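Local coordinates for hypothetical protein (Porphyromonas gingivalis W83, PDB 2P3P), which is of unknown function but belongs to the DUF3256 family and can bind a magnesium ion, at residues Phe109-Thr112 and Pro116-Thr119; Glu129-Pro134 and Glu191-Arg196. All coordinates share one frame; numbering follows the deposited sequence. Where two conformers were deposited one is given.

Interaction 1 of 2, residues Phe109-Thr112 and Pro116-Thr119; sequences FYTT and PLKT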
loop_
_atom_site.group_PDB
_atom_site.type_symbol
_atom_site.label_atom_id
_atom_site.label_comp_id
_atom_site.label_asym_id
_atom_site.label_seq_id
_atom_site.Cartn_x
_atom_site.Cartn_y
_atom_site.Cartn_z
ATOM N N PHE A 109 2.213 10.000 0.067
ATOM C CA PHE A 109 2.946 10.602 1.192
ATOM C C PHE A 109 2.354 11.920 1.588
ATOM O O PHE A 109 1.901 12.687 0.723
ATOM C CB PHE A 109 4.412 10.772 0.873
ATOM C CG PHE A 109 5.146 9.480 0.771
ATOM C CD1 PHE A 109 5.890 8.992 1.833
ATOM C CD2 PHE A 109 5.089 8.748 -0.417
ATOM C CE1 PHE A 109 6.573 7.804 1.696
ATOM C CE2 PHE A 109 5.780 7.557 -0.559
ATOM C CZ PHE A 109 6.504 7.093 0.472
ATOM N N TYR A 110 2.315 12.168 2.906
ATOM C CA TYR A 110 1.846 13.439 3.467
ATOM C C TYR A 110 2.797 13.936 4.525
ATOM O O TYR A 110 3.519 13.141 5.173
ATOM C CB TYR A 110 0.485 13.312 4.142
ATOM C CG TYR A 110 -0.634 12.841 3.298
ATOM C CD1 TYR A 110 -1.562 13.722 2.771
ATOM C CD2 TYR A 110 -0.798 11.502 3.075
ATOM C CE1 TYR A 110 -2.630 13.242 1.994
ATOM C CE2 TYR A 110 -1.821 11.026 2.359
ATOM C CZ TYR A 110 -2.745 11.868 1.826
ATOM O OH TYR A 110 -3.739 11.238 1.097
ATOM N N THR A 111 2.766 15.232 4.772
ATOM C CA THR A 111 3.337 15.727 6.032
ATOM C C THR A 111 2.468 15.249 7.203
ATOM O O THR A 111 1.348 14.776 7.007
ATOM C CB THR A 111 3.414 17.258 6.077
ATOM O OG1 THR A 111 2.083 17.788 6.180
ATOM C CG2 THR A 111 4.101 17.822 4.807
ATOM N N THR A 112 2.968 15.375 8.429
ATOM C CA THR A 112 2.154 15.002 9.608
ATOM C C THR A 112 0.928 15.914 9.810
ATOM O O THR A 112 0.049 15.615 10.626
ATOM C CB THR A 112 3.003 14.901 10.874
ATOM O OG1 THR A 112 3.863 16.041 10.977
ATOM C CG2 THR A 112 3.892 13.657 10.861
ATOM N N PRO A 116 -0.212 17.110 1.210
ATOM C CA PRO A 116 0.266 16.095 0.270
ATOM C C PRO A 116 1.657 16.386 -0.302
ATOM O O PRO A 116 1.985 17.532 -0.633
ATOM C CB PRO A 116 -0.792 16.099 -0.836
ATOM C CG PRO A 116 -1.450 17.391 -0.730
ATOM C CD PRO A 116 -1.372 17.838 0.666
ATOM N N LEU A 117 2.458 15.333 -0.382
ATOM C CA LEU A 117 3.792 15.439 -0.900
ATOM C C LEU A 117 3.849 14.705 -2.228
ATOM O O LEU A 117 3.009 13.877 -2.525
ATOM C CB LEU A 117 4.792 14.949 0.109
ATOM C CG LEU A 117 4.796 15.668 1.472
ATOM C CD1 LEU A 117 5.707 14.924 2.488
ATOM C CD2 LEU A 117 5.217 17.149 1.318
ATOM N N LYS A 118 4.823 15.056 -3.054
ATOM C CA LYS A 118 4.983 14.375 -4.327
ATOM C C LYS A 118 5.630 13.031 -4.009
ATOM O O LYS A 118 6.678 12.967 -3.376
ATOM C CB LYS A 118 5.798 15.195 -5.333
ATOM C CG LYS A 118 7.287 14.848 -5.448
ATOM C CD LYS A 118 7.964 15.604 -6.591
ATOM C CE LYS A 118 9.476 15.379 -6.577
ATOM N NZ LYS A 118 10.072 15.203 -7.950
ATOM N N THR A 119 4.960 11.963 -4.414
ATOM C CA THR A 119 5.463 10.608 -4.224
ATOM C C THR A 119 6.854 10.324 -4.849
ATOM O O THR A 119 7.624 9.625 -4.226
ATOM C CB THR A 119 4.384 9.570 -4.691
ATOM O OG1 THR A 119 3.176 9.742 -3.923
ATOM C CG2 THR A 119 4.854 8.115 -4.511
HETATM O O HOH W 1 1.717 11.517 -2.389
#
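Leu117 lays its side chain along the backbone of Tyr110 and Thr111. Its CB sits 3.7 Å from Phe109 O, the carbonyl that its own backbone N also engages. With CG anti to the carbonyl carbon (chi1 -58°), the chain turns along the strand: CG comes near Thr111 N, CD1 rests 3.7 Å from Tyr110 C, beside the peptide link to Thr111, and CD2 meets Thr111 CG2 at 3.7 Å, the two side chains crossing at about a right angle. Thr111 keeps its methyl for this contact, while its OG1 bonds Glu113 N and Lys115 N in the connecting turn.

The backbones are joined by one direct hydrogen bond, Leu117 N to Phe109 O at 2.9 Å; it is nearly straight at the hydrogen (166°), but the donor lies above the carbonyl plane. On the other side of the same Phe109-Leu117 pair a water stands in for a direct bond: it accepts from Phe109 N, donates to Leu117 O at 2.7 Å, and hydrogen-bonds Thr119 OG1. Thr119 OG1 also bonds Ile107 O, tying the chain after the short strand back to the hairpin's first strand. Thr119 CG2 approaches the edge of the Phe109 ring, 4.1 Å from CE2, and Tyr110 CD1 lies 3.9 Å from Pro116 CA, obliquely to the ring.

This is a short, weakly bonded antiparallel beta hairpin whose second strand, 116-117, forms one outer edge of the seven-stranded sheet. Phe109 stacks on Phe122, and Tyr110 meets Trp114 edge-to-face. Within the sheet, strand 104-111 is bonded to strand 90-98 through the backbones of Tyr110 and Ile92, while Thr112 touches Glu11 and Cys15 of helix 11-18.

Interaction 2 of 2, residues Glu129-Pro134 and Glu191-Arg196; sequences EDFFLP and EPLVYR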
loop_
_atom_site.group_PDB
_atom_site.type_symbol
_atom_site.label_atom_id
_atom_site.label_comp_id
_atom_site.label_asym_id
_atom_site.label_seq_id
_atom_site.Cartn_x
_atom_site.Cartn_y
_atom_site.Cartn_z
ATOM N N GLU A 129 9.926 -5.034 -15.958
ATOM C CA GLU A 129 11.118 -5.826 -16.253
ATOM C C GLU A 129 11.909 -6.177 -15.008
ATOM O O GLU A 129 12.700 -7.140 -15.024
ATOM C CB GLU A 129 12.047 -5.160 -17.306
ATOM C CG GLU A 129 12.762 -3.868 -16.839
ATOM C CD GLU A 129 13.830 -3.373 -17.811
ATOM O OE1 GLU A 129 14.110 -4.033 -18.865
ATOM O OE2 GLU A 129 14.416 -2.314 -17.499
ATOM N N ASP A 130 11.722 -5.377 -13.958
ATOM C CA ASP A 130 12.303 -5.679 -12.643
ATOM C C ASP A 130 11.855 -7.016 -12.057
ATOM O O ASP A 130 12.490 -7.510 -11.117
ATOM C CB ASP A 130 12.039 -4.540 -11.675
ATOM C CG ASP A 130 12.677 -3.242 -12.143
ATOM O OD1 ASP A 130 13.739 -3.289 -12.798
ATOM O OD2 ASP A 130 12.109 -2.188 -11.851
ATOM N N PHE A 131 10.792 -7.589 -12.614
ATOM C CA PHE A 131 10.205 -8.827 -12.104
ATOM C C PHE A 131 10.561 -9.983 -13.047
ATOM O O PHE A 131 10.042 -11.115 -12.911
ATOM C CB PHE A 131 8.676 -8.689 -11.999
ATOM C CG PHE A 131 8.221 -7.707 -10.975
ATOM C CD1 PHE A 131 7.995 -8.110 -9.653
ATOM C CD2 PHE A 131 8.055 -6.371 -11.294
ATOM C CE1 PHE A 131 7.592 -7.211 -8.689
ATOM C CE2 PHE A 131 7.667 -5.459 -10.313
ATOM C CZ PHE A 131 7.434 -5.899 -9.007
ATOM N N PHE A 132 11.477 -9.717 -13.987
ATOM C CA PHE A 132 11.862 -10.768 -14.917
ATOM C C PHE A 132 12.885 -11.719 -14.295
ATOM O O PHE A 132 13.758 -11.309 -13.511
ATOM C CB PHE A 132 12.431 -10.193 -16.227
ATOM C CG PHE A 132 11.426 -9.495 -17.116
ATOM C CD1 PHE A 132 10.040 -9.448 -16.826
ATOM C CD2 PHE A 132 11.880 -8.884 -18.263
ATOM C CE1 PHE A 132 9.166 -8.789 -17.675
ATOM C CE2 PHE A 132 11.015 -8.210 -19.117
ATOM C CZ PHE A 132 9.661 -8.166 -18.827
ATOM N N LEU A 133 12.784 -12.999 -14.668
ATOM C CA LEU A 133 13.759 -14.024 -14.296
ATOM C C LEU A 133 15.077 -13.787 -15.008
ATOM O O LEU A 133 15.134 -13.012 -15.987
ATOM C CB LEU A 133 13.244 -15.417 -14.711
ATOM C CG LEU A 133 12.116 -15.930 -13.848
ATOM C CD1 LEU A 133 11.450 -17.137 -14.507
ATOM C CD2 LEU A 133 12.623 -16.207 -12.427
ATOM N N PRO A 134 16.157 -14.408 -14.517
ATOM C CA PRO A 134 17.435 -14.297 -15.224
ATOM C C PRO A 134 17.361 -14.738 -16.679
ATOM O O PRO A 134 16.537 -15.607 -17.035
ATOM C CB PRO A 134 18.382 -15.191 -14.403
ATOM C CG PRO A 134 17.768 -15.251 -13.041
ATOM C CD PRO A 134 16.288 -15.160 -13.257
ATOM N N GLU A 191 8.160 -13.611 -7.609
ATOM C CA GLU A 191 8.847 -13.191 -6.384
ATOM C C GLU A 191 8.711 -11.671 -6.117
ATOM O O GLU A 191 8.984 -10.846 -6.981
ATOM C CB GLU A 191 10.328 -13.525 -6.448
ATOM C CG GLU A 191 10.996 -13.613 -5.101
ATOM C CD GLU A 191 10.485 -14.777 -4.255
ATOM O OE1 GLU A 191 9.983 -15.775 -4.842
ATOM O OE2 GLU A 191 10.583 -14.694 -3.010
ATOM N N PRO A 192 8.294 -11.302 -4.914
ATOM C CA PRO A 192 8.186 -9.855 -4.623
ATOM C C PRO A 192 9.511 -9.189 -4.521
ATOM O O PRO A 192 10.475 -9.860 -4.155
ATOM C CB PRO A 192 7.478 -9.841 -3.258
ATOM C CG PRO A 192 6.805 -11.149 -3.171
ATOM C CD PRO A 192 7.741 -12.104 -3.802
ATOM N N LEU A 193 9.561 -7.886 -4.826
ATOM C CA LEU A 193 10.781 -7.067 -4.655
ATOM C C LEU A 193 10.713 -6.312 -3.337
ATOM O O LEU A 193 9.691 -5.744 -3.027
ATOM C CB LEU A 193 10.921 -6.030 -5.785
ATOM C CG LEU A 193 10.768 -6.603 -7.212
ATOM C CD1 LEU A 193 10.705 -5.480 -8.253
ATOM C CD2 LEU A 193 11.844 -7.608 -7.540
ATOM N N VAL A 194 11.816 -6.254 -2.609
ATOM C CA VAL A 194 11.869 -5.584 -1.319
ATOM C C VAL A 194 12.669 -4.268 -1.375
ATOM O O VAL A 194 13.746 -4.212 -1.985
ATOM C CB VAL A 194 12.488 -6.517 -0.252
ATOM C CG1 VAL A 194 12.634 -5.809 1.124
ATOM C CG2 VAL A 194 11.653 -7.791 -0.116
ATOM N N TYR A 195 12.136 -3.268 -0.657
ATOM C CA TYR A 195 12.680 -1.922 -0.525
ATOM C C TYR A 195 12.763 -1.564 0.970
ATOM O O TYR A 195 11.941 -1.971 1.796
ATOM C CB TYR A 195 11.745 -0.940 -1.252
ATOM C CG TYR A 195 11.763 -0.983 -2.782
ATOM C CD1 TYR A 195 12.396 0.021 -3.493
ATOM C CD2 TYR A 195 11.071 -1.978 -3.513
ATOM C CE1 TYR A 195 12.444 -0.000 -4.866
ATOM C CE2 TYR A 195 11.091 -2.007 -4.894
ATOM C CZ TYR A 195 11.757 -1.013 -5.587
ATOM O OH TYR A 195 11.814 -1.007 -6.971
ATOM N N ARG A 196 13.756 -0.767 1.292
ATOM C CA ARG A 196 14.007 -0.349 2.651
ATOM C C ARG A 196 14.042 1.179 2.649
ATOM O O ARG A 196 14.610 1.815 1.760
ATOM C CB ARG A 196 15.343 -0.930 3.144
ATOM C CG ARG A 196 15.550 -0.749 4.617
ATOM C CD ARG A 196 16.777 -1.526 5.123
ATOM N NE ARG A 196 17.131 -0.995 6.427
ATOM C CZ ARG A 196 18.359 -0.971 6.958
ATOM N NH1 ARG A 196 19.413 -1.469 6.307
ATOM N NH2 ARG A 196 18.538 -0.446 8.175
#
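Leu193 places a methyl over one face of the Phe131 ring, a CH-pi contact that joins a 3-10 turn to the first residue of strand 193-197 in the four-stranded antiparallel sheet. Its CD1 stands 3.6 Å from the ring centroid, 21° off the normal, and is shifted toward the rim, where CZ is 3.4 Å away. Leu193 CG follows the same face down to CE1, at 3.6 Å. With chi1 -67°, CG of Phe131 lies anti to the carbonyl carbon, which brings the ring beside Leu193. The other branch of the leucine turns to the backbone of the 3-10 segment, CD2 reaching Asp130 O, while Asp130 CB closes on CD1 at 3.8 Å. The leucine fits into the corner formed by the ring and the turn that carries it.

At the ring's edge, near its plane, Glu191 O lies 4.0 Å from Phe131 CD1. No direct hydrogen bond crosses between the two segments, so their mutual contact rests on packing.

Outside this first shell, backbone hydrogen bonds link Phe131 with Ser189 and Leu133 with Phe187, tying the turn to the chain that leads into the strand. Leu193 is in turn bonded through its backbone to Ile168 and packs on Arg204, strands 165-170 and 202-204 holding it in the sheet. The turn has its own fastenings: Asp130 OD2 accepts from Arg127 N, and Phe132 N donates to Glu129 O at 3.0 Å.

Interaction 1 lies at the edge of the seven-stranded sheet; interaction 2 packs a turn against a strand of the four-stranded sheet. Their centres are 26 Å apart and their nearest atoms about 10 Å apart. They come in series: the hairpin of interaction 1 forms one edge of its sheet, and the chain then runs on into the 3-10 turn of interaction 2. That turn packs against strand 193-197, which comes much later in the chain, so interaction 2 is long-range where interaction 1 is local. Together they mark where the chain leaves one sheet and meets the next. Both lie away from the magnesium site at Ser149, so each is packing within the fold.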